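Flagellar hook-associated protein (Burkholderia pseudomallei, PDB 4UT1) probably serves as a structural protein of the bacterial flagellum, forming part of the junction that joins the hook to the filament. Local coordinates at residues S359-T364 with G407-L412. Numbering follows the deposited sequence.
Sequences SFVDGT and GLKLSL. With EDO (1,2-ethanediol), chain T.
Ser359 and Lys409 face each other as an antiparallel hydrogen-bonded pair and illustrate how a short edge strand is tied down before it breaks away into a loop. Each backbone donates to the other: Ser359 N reaches Lys409 O at 3.0 Å, and Lys409 N reaches Ser359 O at 2.8 Å. Phe360 and Leu408 follow as a non-hydrogen-bonded pair, after which Val361 N donates to Gly407 O at 3.0 Å. A water accepts from Asp362 N and lies 2.7 Å from Gly407 O, to which it can donate, extending the link to the second residue of the loop.

Ser359 and Lys409 share one face of the sheet, where Ser359 OG packs 3.5 Å from Lys409 CB. With CG anti to its own carbonyl carbon (chi1 -66°) and the rest of the chain extended, Lys409 reaches along to the first loop residue, Val361, bringing CE 3.7 Å from Val361 CA; its CG touches Val361 CG2. Phe360 and Leu408 leave the backbone in different directions yet end side by side, with Leu408 CD2 3.9 Å from Phe360 CD1. The ring continues onto Val312 of helix 287-322, while Leu408 packs within the sheet on Val358. An ethanediol, probably from crystallisation, lies beside Ser359 and Ser411.

Past the strand, the bond from Thr364 N to Asp362 OD1 makes an Asx turn, and Thr364 OG1 joins it on the same face of the carboxylate, both from above its plane; Thr364 O bonds to Ser313 of that helix. The chemistry thus combines apolar contacts with backbone bonds joining 356-360, an outer strand of a three-stranded antiparallel sheet within the D2-like region, to its middle strand 408-412.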
loop_
_atom_site.group_PDB
_atom_site.type_symbol
_atom_site.label_atom_id
_atom_site.label_comp_id
_atom_site.label_asym_id
_atom_site.label_seq_id
_atom_site.Cartn_x
_atom_site.Cartn_y
_atom_site.Cartn_z
ATOM N N SER A 359 6.519 7.869 7.569
ATOM C CA SER A 359 7.083 7.804 6.223
ATOM C C SER A 359 7.603 6.402 5.945
ATOM O O SER A 359 7.611 5.546 6.834
ATOM C CB SER A 359 8.194 8.839 6.044
ATOM O OG SER A 359 9.271 8.588 6.922
ATOM N N PHE A 360 8.030 6.160 4.709
ATOM C CA PHE A 360 8.584 4.864 4.360
ATOM C C PHE A 360 10.082 4.844 4.617
ATOM O O PHE A 360 10.789 5.823 4.354
ATOM C CB PHE A 360 8.293 4.514 2.894
ATOM C CG PHE A 360 6.826 4.375 2.598
ATOM C CD1 PHE A 360 6.111 3.275 3.068
ATOM C CD2 PHE A 360 6.158 5.348 1.889
ATOM C CE1 PHE A 360 4.742 3.148 2.818
ATOM C CE2 PHE A 360 4.786 5.238 1.651
ATOM C CZ PHE A 360 4.090 4.132 2.102
ATOM N N VAL A 361 10.553 3.727 5.148
ATOM C CA VAL A 361 11.984 3.464 5.204
ATOM C C VAL A 361 12.534 3.488 3.779
ATOM O O VAL A 361 13.575 4.085 3.497
ATOM C CB VAL A 361 12.272 2.113 5.865
ATOM C CG1 VAL A 361 13.753 1.780 5.762
ATOM C CG2 VAL A 361 11.808 2.135 7.325
ATOM N N ASP A 362 11.798 2.848 2.878
ATOM C CA ASP A 362 12.160 2.775 1.467
ATOM C C ASP A 362 10.882 2.885 0.657
ATOM O O ASP A 362 10.144 1.916 0.582
ATOM C CB ASP A 362 12.871 1.452 1.155
ATOM C CG ASP A 362 13.344 1.352 -0.282
ATOM O OD1 ASP A 362 12.964 2.201 -1.119
ATOM O OD2 ASP A 362 14.106 0.405 -0.578
ATOM N N GLY A 363 10.649 4.040 0.032
ATOM C CA GLY A 363 9.460 4.244 -0.788
ATOM C C GLY A 363 9.313 3.270 -1.942
ATOM O O GLY A 363 8.218 3.094 -2.483
ATOM N N THR A 364 10.407 2.648 -2.376
ATOM C CA THR A 364 10.285 1.695 -3.481
ATOM C C THR A 364 9.785 0.357 -2.961
ATOM O O THR A 364 9.331 -0.487 -3.732
ATOM C CB THR A 364 11.621 1.466 -4.236
ATOM O OG1 THR A 364 12.556 0.834 -3.362
ATOM C CG2 THR A 364 12.191 2.788 -4.760
ATOM N N GLY A 407 8.871 -1.493 8.103
ATOM C CA GLY A 407 9.011 -0.750 6.858
ATOM C C GLY A 407 8.616 0.708 6.984
ATOM O O GLY A 407 8.708 1.473 6.020
ATOM N N LEU A 408 8.164 1.085 8.178
ATOM C CA LEU A 408 7.694 2.439 8.446
ATOM C C LEU A 408 8.561 3.194 9.439
ATOM O O LEU A 408 8.996 2.636 10.446
ATOM C CB LEU A 408 6.268 2.407 8.994
ATOM C CG LEU A 408 5.215 1.767 8.104
ATOM C CD1 LEU A 408 3.884 1.730 8.853
ATOM C CD2 LEU A 408 5.110 2.562 6.796
ATOM N N LYS A 409 8.767 4.477 9.167
ATOM C CA LYS A 409 9.382 5.381 10.126
ATOM C C LYS A 409 8.267 6.135 10.832
ATOM O O LYS A 409 7.483 6.842 10.197
ATOM C CB LYS A 409 10.353 6.347 9.442
ATOM C CG LYS A 409 11.583 5.662 8.826
ATOM C CD LYS A 409 12.484 6.660 8.094
ATOM C CE LYS A 409 13.650 5.964 7.390
ATOM N NZ LYS A 409 14.316 6.863 6.398
ATOM N N LEU A 410 8.196 5.976 12.148
ATOM C CA LEU A 410 7.095 6.548 12.913
ATOM C C LEU A 410 7.621 7.601 13.877
ATOM O O LEU A 410 8.496 7.325 14.707
ATOM C CB LEU A 410 6.338 5.447 13.656
ATOM C CG LEU A 410 5.734 4.354 12.773
ATOM C CD1 LEU A 410 6.309 2.989 13.111
ATOM C CD2 LEU A 410 4.212 4.350 12.904
ATOM N N SER A 411 7.100 8.814 13.748
ATOM C CA SER A 411 7.554 9.922 14.571
ATOM C C SER A 411 6.417 10.599 15.327
ATOM O O SER A 411 5.441 11.050 14.735
ATOM C CB SER A 411 8.295 10.931 13.700
ATOM O OG SER A 411 9.479 10.327 13.229
ATOM N N LEU A 412 6.562 10.668 16.647
ATOM C CA LEU A 412 5.554 11.263 17.512
ATOM C C LEU A 412 6.038 12.582 18.094
ATOM O O LEU A 412 7.223 12.752 18.342
ATOM C CB LEU A 412 5.188 10.297 18.632
ATOM C CG LEU A 412 4.509 9.013 18.149
ATOM C CD1 LEU A 412 5.204 7.802 18.737
ATOM C CD2 LEU A 412 3.023 9.021 18.511
HETATM C C1 EDO T . 7.895 11.561 9.873
HETATM O O1 EDO T . 7.620 11.386 8.483
HETATM C C2 EDO T . 9.084 10.681 10.233
HETATM O O2 EDO T . 8.664 9.314 10.226
HETATM O O HOH W 1 9.517 0.893 3.490
#